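Local coordinates for protein salmonella typhimurium DB7155 bacteriophage DET7 tailspike (Bacteriophage, PDB 2V5I) that binds the O-antigen of Salmonella as the receptor-binding tailspike of the phage and probably hydrolyses it, working as a trimer of parallel beta-helices, at residues G209-G214 with R271-Q276; G293-M298 with P302-D307; L318-L323 with Y364-S369. One frame throughout, in Å; residues are numbered along the deposited sequence. Where two conformers were deposited one is given.

Contact 1: G209-G214 with R271-Q276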
ATOM      1  N   GLY A 209     -23.099   1.849  29.941  1.00 19.73           N
ATOM      2  CA  GLY A 209     -22.626   0.483  30.072  1.00 20.26           C
ATOM      3  C   GLY A 209     -21.138   0.403  29.804  1.00 16.97           C
ATOM      4  O   GLY A 209     -20.412   1.378  29.994  1.00 18.15           O
ATOM      5  N   ASP A 210     -20.666  -0.787  29.458  1.00 17.82           N
ATOM      6  CA  ASP A 210     -19.281  -1.013  29.121  1.00 15.89           C
ATOM      7  C   ASP A 210     -18.965  -0.252  27.814  1.00 14.47           C
ATOM      8  O   ASP A 210     -19.843  -0.059  26.993  1.00 14.74           O
ATOM      9  CB  ASP A 210     -19.016  -2.500  28.917  1.00 16.69           C
ATOM     10  CG  ASP A 210     -19.002  -3.293  30.251  1.00 24.62           C
ATOM     11  OD1 ASP A 210     -19.026  -2.658  31.316  1.00 28.52           O
ATOM     12  OD2 ASP A 210     -18.948  -4.546  30.205  1.00 33.66           O
ATOM     13  N   TRP A 211     -17.728   0.179  27.660  1.00 12.55           N
ATOM     14  CA  TRP A 211     -17.310   0.776  26.371  1.00 10.62           C
ATOM     15  C   TRP A 211     -17.578  -0.251  25.310  1.00 10.33           C
ATOM     16  O   TRP A 211     -17.363  -1.467  25.497  1.00 12.27           O
ATOM     17  CB  TRP A 211     -15.823   1.136  26.395  1.00 11.31           C
ATOM     18  CG  TRP A 211     -15.540   2.407  27.186  1.00 10.70           C
ATOM     19  CD1 TRP A 211     -15.717   2.586  28.529  1.00 12.49           C
ATOM     20  CD2 TRP A 211     -15.106   3.669  26.673  1.00  9.74           C
ATOM     21  NE1 TRP A 211     -15.349   3.876  28.890  1.00 11.80           N
ATOM     22  CE2 TRP A 211     -14.974   4.546  27.749  1.00 11.19           C
ATOM     23  CE3 TRP A 211     -14.776   4.138  25.398  1.00 10.32           C
ATOM     24  CZ2 TRP A 211     -14.582   5.882  27.577  1.00  9.97           C
ATOM     25  CZ3 TRP A 211     -14.339   5.427  25.250  1.00 10.42           C
ATOM     26  CH2 TRP A 211     -14.276   6.305  26.307  1.00 10.77           C
ATOM     27  N   GLY A 212     -17.942   0.206  24.122  1.00 10.26           N
ATOM     28  CA  GLY A 212     -18.110  -0.710  22.979  1.00  9.59           C
ATOM     29  C   GLY A 212     -16.802  -1.391  22.588  1.00  9.75           C
ATOM     30  O   GLY A 212     -15.761  -0.789  22.625  1.00 12.03           O
ATOM     31  N   LEU A 213     -16.880  -2.650  22.170  1.00  9.77           N
ATOM     32  CA  LEU A 213     -15.728  -3.483  21.873  1.00 11.43           C
ATOM     33  C   LEU A 213     -16.157  -4.505  20.816  1.00 10.07           C
ATOM     34  O   LEU A 213     -17.260  -5.027  20.878  1.00 10.07           O
ATOM     35  CB  LEU A 213     -15.295  -4.285  23.107  1.00 12.23           C
ATOM     36  CG  LEU A 213     -14.138  -5.294  22.992  1.00 15.46           C
ATOM     37  CD1 LEU A 213     -12.867  -4.635  22.563  1.00 17.23           C
ATOM     38  CD2 LEU A 213     -13.957  -6.016  24.333  1.00 18.72           C
ATOM     39  N   GLY A 214     -15.307  -4.674  19.798  1.00  9.05           N
ATOM     40  CA  GLY A 214     -15.511  -5.717  18.822  1.00  9.43           C
ATOM     41  C   GLY A 214     -16.542  -5.359  17.738  1.00  9.33           C
ATOM     42  O   GLY A 214     -16.975  -6.243  16.975  1.00 11.45           O
ATOM     43  N   ARG A 271     -16.286   9.749  23.020  1.00  6.87           N
ATOM     44  CA  ARG A 271     -15.022   9.573  22.384  1.00  6.25           C
ATOM     45  C   ARG A 271     -14.691   8.070  22.153  1.00  6.65           C
ATOM     46  O   ARG A 271     -15.363   7.202  22.688  1.00  8.97           O
ATOM     47  CB  ARG A 271     -13.894  10.260  23.144  1.00  7.57           C
ATOM     48  CG  ARG A 271     -14.073  11.786  23.284  1.00  7.70           C
ATOM     49  CD  ARG A 271     -13.023  12.315  24.203  1.00  9.48           C
ATOM     50  NE  ARG A 271     -13.039  13.763  24.331  1.00 10.05           N
ATOM     51  CZ  ARG A 271     -13.867  14.439  25.124  1.00 13.55           C
ATOM     52  NH1 ARG A 271     -14.746  13.799  25.904  1.00 11.20           N
ATOM     53  NH2 ARG A 271     -13.796  15.781  25.160  1.00 12.20           N
ATOM     54  N   ASN A 272     -13.609   7.811  21.396  1.00  7.18           N
ATOM     55  CA  ASN A 272     -13.294   6.450  20.974  1.00  7.77           C
ATOM     56  C   ASN A 272     -11.770   6.274  21.028  1.00  7.53           C
ATOM     57  O   ASN A 272     -11.024   7.209  20.757  1.00  9.08           O
ATOM     58  CB  ASN A 272     -13.762   6.211  19.556  1.00  8.55           C
ATOM     59  CG  ASN A 272     -15.230   6.459  19.414  1.00  7.64           C
ATOM     60  OD1 ASN A 272     -16.030   5.575  19.662  1.00  9.56           O
ATOM     61  ND2 ASN A 272     -15.582   7.706  19.072  1.00  7.93           N
ATOM     62  N   TYR A 273     -11.349   5.025  21.213  1.00  8.50           N
ATOM     63  CA  TYR A 273      -9.930   4.691  21.328  1.00  6.25           C
ATOM     64  C   TYR A 273      -9.659   3.345  20.619  1.00  5.58           C
ATOM     65  O   TYR A 273     -10.521   2.491  20.646  1.00  6.85           O
ATOM     66  CB  TYR A 273      -9.565   4.508  22.787  1.00  8.46           C
ATOM     67  CG  TYR A 273      -9.570   5.778  23.642  1.00  8.49           C
ATOM     68  CD1 TYR A 273     -10.738   6.218  24.214  1.00  8.46           C
ATOM     69  CD2 TYR A 273      -8.407   6.463  23.852  1.00 10.41           C
ATOM     70  CE1 TYR A 273     -10.749   7.408  25.018  1.00  9.73           C
ATOM     71  CE2 TYR A 273      -8.390   7.617  24.607  1.00  8.04           C
ATOM     72  CZ  TYR A 273      -9.576   8.048  25.212  1.00 11.40           C
ATOM     73  OH  TYR A 273      -9.538   9.206  25.948  1.00 11.97           O
ATOM     74  N   ASN A 274      -8.471   3.221  20.012  1.00  7.50           N
ATOM     75  CA  ASN A 274      -7.962   1.896  19.613  1.00  7.36           C
ATOM     76  C   ASN A 274      -8.868   1.212  18.613  1.00  6.83           C
ATOM     77  O   ASN A 274      -9.086  -0.013  18.696  1.00  9.26           O
ATOM     78  CB  ASN A 274      -7.820   1.015  20.866  1.00  8.55           C
ATOM     79  CG  ASN A 274      -6.747   1.500  21.834  1.00 10.53           C
ATOM     80  OD1 ASN A 274      -5.566   1.734  21.463  1.00 12.25           O
ATOM     81  ND2 ASN A 274      -7.134   1.579  23.135  1.00 10.25           N
ATOM     82  N   LEU A 275      -9.318   1.950  17.606  1.00  8.78           N
ATOM     83  CA  LEU A 275     -10.156   1.390  16.534  1.00  6.14           C
ATOM     84  C   LEU A 275      -9.307   1.290  15.261  1.00  8.31           C
ATOM     85  O   LEU A 275      -8.315   2.011  15.121  1.00 10.59           O
ATOM     86  CB  LEU A 275     -11.402   2.280  16.243  1.00  7.45           C
ATOM     87  CG  LEU A 275     -12.383   2.352  17.452  1.00  8.65           C
ATOM     88  CD1 LEU A 275     -13.523   3.255  16.978  1.00 10.25           C
ATOM     89  CD2 LEU A 275     -12.890   0.991  17.854  1.00 12.20           C
ATOM     90  N   GLN A 276      -9.667   0.357  14.382  1.00  6.74           N
ATOM     91  CA  GLN A 276      -9.061   0.286  13.040  1.00  7.50           C
ATOM     92  C   GLN A 276      -9.769   1.100  12.001  1.00  6.85           C
ATOM     93  O   GLN A 276     -11.010   1.146  11.974  1.00  7.50           O
ATOM     94  CB  GLN A 276      -9.120  -1.180  12.582  1.00  8.03           C
ATOM     95  CG  GLN A 276      -8.319  -2.134  13.446  1.00  7.89           C
ATOM     96  CD  GLN A 276      -8.421  -3.518  12.891  1.00 10.31           C
ATOM     97  OE1 GLN A 276      -7.947  -3.730  11.764  1.00 12.81           O
ATOM     98  NE2 GLN A 276      -9.063  -4.448  13.613  1.00  9.57           N
TER

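Contact 2: G293-M298 with P302-D307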
ATOM      1  N   GLY A 293     -10.692  12.647  15.002  1.00 12.63           N
ATOM      2  CA  GLY A 293     -10.371  13.377  16.202  1.00 11.77           C
ATOM      3  C   GLY A 293     -11.190  12.962  17.396  1.00 10.25           C
ATOM      4  O   GLY A 293     -12.226  12.357  17.259  1.00 10.25           O
ATOM      5  N   SER A 294     -10.759  13.372  18.591  1.00 10.00           N
ATOM      6  CA  SER A 294     -11.444  13.042  19.818  1.00  8.85           C
ATOM      7  C   SER A 294     -12.040  14.271  20.525  1.00 11.33           C
ATOM      8  O   SER A 294     -13.038  14.158  21.230  1.00 12.47           O
ATOM      9  CB  SER A 294     -10.427  12.438  20.772  1.00  9.92           C
ATOM     10  OG  SER A 294      -9.958  11.171  20.313  1.00 12.80           O
ATOM     11  N   ASP A 295     -11.373  15.415  20.403  1.00 11.28           N
ATOM     12  CA  ASP A 295     -11.791  16.613  21.078  1.00 10.54           C
ATOM     13  C   ASP A 295     -12.387  17.639  20.111  1.00 11.19           C
ATOM     14  O   ASP A 295     -11.798  17.898  19.061  1.00 14.11           O
ATOM     15  CB  ASP A 295     -10.613  17.216  21.905  1.00  9.36           C
ATOM     16  CG  ASP A 295     -10.241  16.422  23.119  1.00 11.05           C
ATOM     17  OD1 ASP A 295     -11.121  15.948  23.892  1.00 10.50           O
ATOM     18  OD2 ASP A 295      -8.985  16.222  23.327  1.00 10.77           O
ATOM     19  N   PRO A 296     -13.516  18.256  20.470  1.00 13.31           N
ATOM     20  CA  PRO A 296     -14.150  19.191  19.526  1.00 15.31           C
ATOM     21  C   PRO A 296     -13.454  20.536  19.425  1.00 16.83           C
ATOM     22  O   PRO A 296     -12.924  21.055  20.432  1.00 18.54           O
ATOM     23  CB  PRO A 296     -15.530  19.422  20.119  1.00 15.91           C
ATOM     24  CG  PRO A 296     -15.389  19.169  21.513  1.00 15.83           C
ATOM     25  CD  PRO A 296     -14.267  18.157  21.729  1.00 13.11           C
ATOM     26  N   GLY A 297     -13.509  21.096  18.231  1.00 19.50           N
ATOM     27  CA  GLY A 297     -12.852  22.363  17.951  1.00 20.18           C
ATOM     28  C   GLY A 297     -13.382  23.500  18.807  1.00 20.85           C
ATOM     29  O   GLY A 297     -12.597  24.272  19.346  1.00 20.19           O
ATOM     30  N   MET A 298     -14.696  23.596  18.973  1.00 22.03           N
ATOM     31  CA  MET A 298     -15.270  24.743  19.720  1.00 24.39           C
ATOM     32  C   MET A 298     -15.089  24.703  21.241  1.00 24.40           C
ATOM     33  O   MET A 298     -15.349  25.704  21.923  1.00 26.88           O
ATOM     34  CB  MET A 298     -16.761  24.951  19.371  1.00 24.54           C
ATOM     35  CG  MET A 298     -17.233  26.477  19.351  1.00 31.58           C
ATOM     36  SD  MET A 298     -16.556  27.427  17.979  1.00 35.07           S
ATOM     37  CE  MET A 298     -17.845  27.542  16.745  1.00 37.84           C
ATOM     38  N   PRO A 302     -14.728  22.593  29.875  1.00 19.15           N
ATOM     39  CA  PRO A 302     -13.313  22.656  30.275  1.00 19.28           C
ATOM     40  C   PRO A 302     -12.678  21.330  30.658  1.00 19.16           C
ATOM     41  O   PRO A 302     -11.451  21.280  30.867  1.00 17.80           O
ATOM     42  CB  PRO A 302     -13.363  23.569  31.504  1.00 20.80           C
ATOM     43  CG  PRO A 302     -14.645  23.264  32.141  1.00 20.34           C
ATOM     44  CD  PRO A 302     -15.617  22.964  30.999  1.00 21.97           C
ATOM     45  N   ASP A 303     -13.478  20.266  30.726  1.00 16.53           N
ATOM     46  CA  ASP A 303     -13.001  18.964  31.144  1.00 15.91           C
ATOM     47  C   ASP A 303     -13.636  17.882  30.259  1.00 14.09           C
ATOM     48  O   ASP A 303     -14.290  18.232  29.269  1.00 15.19           O
ATOM     49  CB  ASP A 303     -13.594  18.807  32.573  0.50 18.44           C
ATOM     50  CG  ASP A 303     -15.206  18.892  32.631  0.50 19.11           C
ATOM     51  OD1 ASP A 303     -15.934  19.624  31.878  0.50 12.16           O
ATOM     52  OD2 ASP A 303     -15.782  18.224  33.518  0.50 28.06           O
ATOM     53  N   ARG A 304     -13.478  16.614  30.627  1.00 13.88           N
ATOM     54  CA  ARG A 304     -14.039  15.488  29.900  1.00 13.03           C
ATOM     55  C   ARG A 304     -14.772  14.569  30.842  1.00 12.75           C
ATOM     56  O   ARG A 304     -14.214  13.575  31.292  1.00 14.06           O
ATOM     57  CB  ARG A 304     -12.900  14.674  29.277  1.00 11.71           C
ATOM     58  CG  ARG A 304     -12.034  15.451  28.290  1.00 14.10           C
ATOM     59  CD  ARG A 304     -11.173  14.495  27.443  1.00 11.70           C
ATOM     60  NE  ARG A 304     -10.210  15.164  26.589  1.00 11.06           N
ATOM     61  CZ  ARG A 304      -8.953  15.457  26.960  1.00  9.11           C
ATOM     62  NH1 ARG A 304      -8.565  15.202  28.188  1.00 11.73           N
ATOM     63  NH2 ARG A 304      -8.089  16.002  26.123  1.00  9.74           N
ATOM     64  N   PRO A 305     -16.050  14.846  31.078  1.00 12.50           N
ATOM     65  CA  PRO A 305     -16.807  13.944  31.951  1.00 14.72           C
ATOM     66  C   PRO A 305     -16.822  12.521  31.377  1.00 13.41           C
ATOM     67  O   PRO A 305     -17.183  12.344  30.228  1.00 14.21           O
ATOM     68  CB  PRO A 305     -18.216  14.529  31.982  1.00 14.97           C
ATOM     69  CG  PRO A 305     -18.135  15.871  31.344  1.00 20.80           C
ATOM     70  CD  PRO A 305     -16.807  16.025  30.618  1.00 15.70           C
ATOM     71  N   GLY A 306     -16.439  11.554  32.209  1.00 12.95           N
ATOM     72  CA  GLY A 306     -16.440  10.128  31.837  1.00 13.08           C
ATOM     73  C   GLY A 306     -15.179   9.680  31.073  1.00 13.90           C
ATOM     74  O   GLY A 306     -15.074   8.508  30.628  1.00 12.71           O
ATOM     75  N   ASP A 307     -14.219  10.573  30.898  1.00 14.39           N
ATOM     76  CA  ASP A 307     -13.030  10.282  30.076  1.00 12.88           C
ATOM     77  C   ASP A 307     -11.751  10.720  30.812  1.00 13.59           C
ATOM     78  O   ASP A 307     -11.790  11.101  32.008  1.00 15.25           O
ATOM     79  CB  ASP A 307     -13.166  10.933  28.701  1.00 12.18           C
ATOM     80  CG  ASP A 307     -12.572  10.068  27.560  1.00 16.40           C
ATOM     81  OD1 ASP A 307     -11.413   9.658  27.717  1.00 15.27           O
ATOM     82  OD2 ASP A 307     -13.219   9.866  26.498  1.00 12.36           O
TER

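Contact 3: L318-L323 with Y364-S369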
ATOM      1  N   LEU A 318      -5.232  13.521  23.420  1.00  9.44           N
ATOM      2  CA  LEU A 318      -5.575  12.179  23.894  1.00  9.77           C
ATOM      3  C   LEU A 318      -4.807  11.093  23.154  1.00 10.52           C
ATOM      4  O   LEU A 318      -4.559  11.227  21.949  1.00  8.06           O
ATOM      5  CB  LEU A 318      -7.061  11.901  23.800  1.00  9.43           C
ATOM      6  CG  LEU A 318      -7.946  12.659  24.813  1.00  8.40           C
ATOM      7  CD1 LEU A 318      -9.413  12.504  24.370  1.00 10.72           C
ATOM      8  CD2 LEU A 318      -7.749  12.220  26.243  1.00 10.20           C
ATOM      9  N   PRO A 319      -4.438  10.028  23.874  1.00 11.01           N
ATOM     10  CA  PRO A 319      -3.782   8.854  23.221  1.00 10.13           C
ATOM     11  C   PRO A 319      -4.785   7.933  22.544  1.00  8.85           C
ATOM     12  O   PRO A 319      -5.033   6.795  22.966  1.00 10.39           O
ATOM     13  CB  PRO A 319      -3.083   8.194  24.397  1.00  9.97           C
ATOM     14  CG  PRO A 319      -4.013   8.402  25.495  1.00 11.61           C
ATOM     15  CD  PRO A 319      -4.562   9.811  25.325  1.00 12.58           C
ATOM     16  N   ASN A 320      -5.426   8.460  21.489  1.00  9.29           N
ATOM     17  CA  ASN A 320      -6.523   7.756  20.856  1.00  7.88           C
ATOM     18  C   ASN A 320      -6.096   6.498  20.173  1.00  8.34           C
ATOM     19  O   ASN A 320      -6.858   5.545  20.090  1.00  9.87           O
ATOM     20  CB  ASN A 320      -7.418   8.683  20.012  1.00 10.08           C
ATOM     21  CG  ASN A 320      -6.645   9.704  19.184  1.00 14.18           C
ATOM     22  OD1 ASN A 320      -5.510   9.492  18.824  1.00 11.11           O
ATOM     23  ND2 ASN A 320      -7.284  10.849  18.898  1.00 12.57           N
ATOM     24  N   ASN A 321      -4.867   6.516  19.658  1.00  9.28           N
ATOM     25  CA  ASN A 321      -4.199   5.327  19.139  1.00 10.41           C
ATOM     26  C   ASN A 321      -4.985   4.487  18.140  1.00 10.77           C
ATOM     27  O   ASN A 321      -4.968   3.218  18.210  1.00 13.11           O
ATOM     28  CB  ASN A 321      -3.752   4.425  20.303  1.00 11.16           C
ATOM     29  CG  ASN A 321      -2.578   3.492  19.888  1.00 18.67           C
ATOM     30  OD1 ASN A 321      -1.823   3.781  18.928  1.00 20.49           O
ATOM     31  ND2 ASN A 321      -2.498   2.354  20.534  1.00 17.23           N
ATOM     32  N   HIS A 322      -5.636   5.151  17.192  1.00  9.24           N
ATOM     33  CA  HIS A 322      -6.272   4.363  16.140  1.00  9.32           C
ATOM     34  C   HIS A 322      -5.235   3.758  15.188  1.00  9.35           C
ATOM     35  O   HIS A 322      -4.174   4.325  14.972  1.00 10.87           O
ATOM     36  CB  HIS A 322      -7.288   5.214  15.385  1.00  9.37           C
ATOM     37  CG  HIS A 322      -8.354   5.768  16.278  1.00  6.55           C
ATOM     38  ND1 HIS A 322      -9.152   4.966  17.059  1.00  6.89           N
ATOM     39  CD2 HIS A 322      -8.757   7.060  16.534  1.00  8.46           C
ATOM     40  CE1 HIS A 322      -9.967   5.719  17.790  1.00  9.68           C
ATOM     41  NE2 HIS A 322      -9.765   6.989  17.472  1.00  9.89           N
ATOM     42  N   LEU A 323      -5.562   2.590  14.629  1.00  8.86           N
ATOM     43  CA  LEU A 323      -4.720   1.925  13.668  1.00 10.46           C
ATOM     44  C   LEU A 323      -5.224   2.321  12.270  1.00 10.42           C
ATOM     45  O   LEU A 323      -6.236   1.802  11.778  1.00 10.89           O
ATOM     46  CB  LEU A 323      -4.759   0.405  13.857  1.00  9.67           C
ATOM     47  CG  LEU A 323      -3.988  -0.443  12.852  1.00 15.95           C
ATOM     48  CD1 LEU A 323      -2.545  -0.036  12.757  1.00 25.85           C
ATOM     49  CD2 LEU A 323      -4.104  -1.920  13.280  1.00 14.74           C
ATOM     50  N   TYR A 364       0.249  15.540  18.079  1.00 10.08           N
ATOM     51  CA  TYR A 364       1.493  15.685  18.836  1.00 11.39           C
ATOM     52  C   TYR A 364       2.175  14.360  18.978  1.00  9.44           C
ATOM     53  O   TYR A 364       1.543  13.385  19.353  1.00 11.73           O
ATOM     54  CB  TYR A 364       1.174  16.228  20.248  1.00 11.55           C
ATOM     55  CG  TYR A 364       0.398  17.507  20.199  1.00 14.03           C
ATOM     56  CD1 TYR A 364      -0.979  17.492  19.996  1.00 14.38           C
ATOM     57  CD2 TYR A 364       1.028  18.724  20.314  1.00 15.09           C
ATOM     58  CE1 TYR A 364      -1.695  18.640  19.894  1.00 18.99           C
ATOM     59  CE2 TYR A 364       0.297  19.899  20.198  1.00 15.83           C
ATOM     60  CZ  TYR A 364      -1.062  19.844  20.025  1.00 17.66           C
ATOM     61  OH  TYR A 364      -1.793  21.006  19.939  1.00 22.69           O
ATOM     62  N   ASN A 365       3.487  14.301  18.718  1.00 11.89           N
ATOM     63  CA  ASN A 365       4.266  13.055  18.869  1.00 11.26           C
ATOM     64  C   ASN A 365       3.697  11.867  18.100  1.00  9.81           C
ATOM     65  O   ASN A 365       3.653  10.708  18.606  1.00 12.92           O
ATOM     66  CB  ASN A 365       4.420  12.672  20.346  1.00 12.97           C
ATOM     67  CG  ASN A 365       5.488  11.562  20.576  1.00 18.34           C
ATOM     68  OD1 ASN A 365       6.607  11.650  20.054  1.00 21.93           O
ATOM     69  ND2 ASN A 365       5.153  10.561  21.390  1.00 22.59           N
ATOM     70  N   ARG A 366       3.257  12.189  16.869  1.00 10.43           N
ATOM     71  CA  ARG A 366       2.726  11.161  15.962  1.00  8.11           C
ATOM     72  C   ARG A 366       3.621  11.025  14.751  1.00  9.74           C
ATOM     73  O   ARG A 366       4.236  11.979  14.323  1.00 11.34           O
ATOM     74  CB  ARG A 366       1.323  11.572  15.494  1.00  9.33           C
ATOM     75  CG  ARG A 366       0.555  10.521  14.667  1.00  8.27           C
ATOM     76  CD  ARG A 366      -0.973  10.726  14.710  1.00  8.25           C
ATOM     77  NE  ARG A 366      -1.508  10.487  16.086  1.00  7.94           N
ATOM     78  CZ  ARG A 366      -2.735  10.650  16.496  1.00 11.27           C
ATOM     79  NH1 ARG A 366      -3.662  10.998  15.660  1.00 10.25           N
ATOM     80  NH2 ARG A 366      -3.004  10.399  17.776  1.00 10.99           N
ATOM     81  N   VAL A 367       3.677   9.809  14.215  1.00  8.62           N
ATOM     82  CA  VAL A 367       4.481   9.487  13.014  1.00 10.14           C
ATOM     83  C   VAL A 367       3.550   9.218  11.842  1.00 10.55           C
ATOM     84  O   VAL A 367       2.671   8.407  11.946  1.00 11.22           O
ATOM     85  CB  VAL A 367       5.395   8.258  13.231  1.00 13.41           C
ATOM     86  CG1 VAL A 367       6.267   8.024  11.966  1.00 13.36           C
ATOM     87  CG2 VAL A 367       6.292   8.460  14.436  1.00 15.49           C
ATOM     88  N   PHE A 368       3.872   9.823  10.689  1.00  8.59           N
ATOM     89  CA  PHE A 368       3.152   9.662   9.436  1.00 10.42           C
ATOM     90  C   PHE A 368       4.139   9.100   8.412  1.00  9.73           C
ATOM     91  O   PHE A 368       5.215   9.702   8.245  1.00 12.16           O
ATOM     92  CB  PHE A 368       2.675  11.021   8.937  1.00 10.15           C
ATOM     93  CG  PHE A 368       1.721  11.698   9.868  1.00 11.08           C
ATOM     94  CD1 PHE A 368       2.184  12.516  10.881  1.00 10.34           C
ATOM     95  CD2 PHE A 368       0.352  11.581   9.653  1.00 11.87           C
ATOM     96  CE1 PHE A 368       1.281  13.144  11.760  1.00 11.29           C
ATOM     97  CE2 PHE A 368      -0.539  12.173  10.539  1.00 12.65           C
ATOM     98  CZ  PHE A 368      -0.084  12.989  11.546  1.00 12.51           C
ATOM     99  N   SER A 369       3.889   7.914   7.820  1.00  9.04           N
ATOM    100  CA  SER A 369       4.830   7.338   6.870  1.00 12.09           C
ATOM    101  C   SER A 369       4.087   6.971   5.584  1.00 10.97           C
ATOM    102  O   SER A 369       2.968   6.447   5.637  1.00 11.13           O
ATOM    103  CB  SER A 369       5.541   6.119   7.448  1.00 13.60           C
ATOM    104  OG  SER A 369       6.115   6.415   8.731  1.00 16.37           O
TER

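Contact 1: G209-G214 with R271-Q276
The backbone oxygen of Arg-271 meets the indole of Trp-211, lying 3.3 Å from CZ3 and approaching the ring plane at a slant. This is van der Waals contact without a hydrogen bond. The Arg-271 side chain then leads away from the indole, and its NE forms a salt bridge with Asp-295. Asn-272 turns its amide to the rung between the two segments, bonding the backbone of Phe-232 and Asn-235.

At Tyr-273 the indole finds its second neighbour. CZ3 of Trp-211 lies at the edge of the phenol ring, near its plane, 3.8 Å from Tyr-273 CD1, while CH2 of Trp-211 sits 3.9 Å from Tyr-273 CE1. The rings are turned 63° to each other with their centroids 5.8 Å apart, a slanted aromatic pair. Trp-211 holds its CG beside its own backbone N (chi1 -77°), which sends the benzo end of the indole across to the other loop. The phenol OH bonds Asp-307.

Both segments are loops leading into strands, 209-214 into 216-218 and 271-276 into 276-278, and strand 244-246 pairs between those two. Residues Arg-234 to Asn-236, just after strand 230-233, likewise lie between the loops, with backbone bonds to Gly-212 and Tyr-273, while Arg-234 makes a cation-pi contact with Trp-211. The indole thus reaches across the intervening coil to touch the next but one.

Contact 2: G293-M298 with P302-D307
Asp-295 and Arg-304 form a buried, side-on bidentate salt bridge inside the long loop that leaves the beta-helix after strand 290-291 and rejoins it at strand 323-330. The two segments are close in sequence, and this one pair of side chains makes all the direct contact between them, across backbones whose nearest CA atoms, those of Asp-295 and Arg-304, are 9.2 Å apart.

Arg-304 supplies NE and NH2, one to each carboxylate oxygen. NE reaches Asp-295 OD1 at 3.0 Å, almost perfectly straight at 178°. NH2 reaches Asp-295 OD2 at 2.9 Å and is nearly as straight. Both oxygens are met on their syn sides and lie close to the guanidinium plane, so the carboxylate sits against the edge of that group. The fit is slightly twisted, the two planes standing 25° apart. Arg-304 bridges the gap with a chain fully extended from CG to NE (chi3 -173°), crossing the aspartate side chain at about a right angle.

Arg-304 is also the first residue of a type II beta turn, closed by Asp-307 N donating to Arg-304 O at 3.0 Å, with Gly-306 at the third position in the positive-phi conformation usual there. The remaining nitrogen, NH1, bonds the backbone oxygens of Leu-308 and Tyr-313. On the aspartate, OD1 also takes a salt bridge from Arg-271, and OD2 a bond from the backbone N of His-316.

Each carboxylate oxygen therefore has at least two partners, and the paired grip fixes the rotation of both flat groups. Burying the two opposite charges together should cost far less than burying either alone, and the second arginine would be expected to deepen the positive surroundings of the carboxylate.

Contact 3: L318-L323 with Y364-S369
Asn-320 and Arg-366 meet at about a right angle on turns of the right-handed parallel beta-helix two apart, with one coil between them, the amide and guanidinium planes inclined 50° to each other. Asn-320 belongs to the loop running into strand 323-330 and Arg-366 to the bend just before strand 367-369; strand 345-352 pairs between those two strands.

One bond carries the contact. NH2 of Arg-366 donates to Asn-320 OD1 at 2.9 Å, arriving in the carbonyl plane of the amide. On the donor side the fit is less regular: the N-H...O angle is 142°, and the oxygen is tilted somewhat from the guanidinium plane. A bend in the arginine chain at chi3 (-66°) swings the guanidinium toward the asparagine.

The same OD1 receives a weak bond from Asn-321 N at 3.2 Å, within a backbone already kinked by an inverse gamma turn centred on Pro-319. The amide nitrogen of Asn-320 donates to Asp-340 O. Arg-366 has its strongest partner elsewhere, NE donating to Gly-343 O just past strand 335-342, so the guanidinium is shared between that backbone and the asparagine. Beyond the arginine, Val-367 packs on Ile-402 of the second subunit.

Asn-320 is also used through its backbone: its O atom sits over the centre of the His-322 ring, 3.8 Å above the plane.

The three contacts follow one another along the chain, their centres 16 to 17 Å apart, and are joined by polar bonds and some packing. Contacts 1 and 2 meet where Tyr-273 OH approaches Asp-307 OD1 at 2.6 Å and Arg-271 NE reaches Asp-295 OD1 at 2.9 Å. Contact 1 continues into contact 3 through neighbouring coils, with Asn-274 N 2.8 Å from Asn-320 O. Between contacts 2 and 3, Ser-294 OG lies 3.0 Å from Asn-320 ND2, while Leu-318 CD2 packs 3.5 Å from Arg-304 CZ. The long loop of contact 2 is thus fastened to the coils on which it rests. No saccharide is bound here to relate these contacts to the O-antigen site.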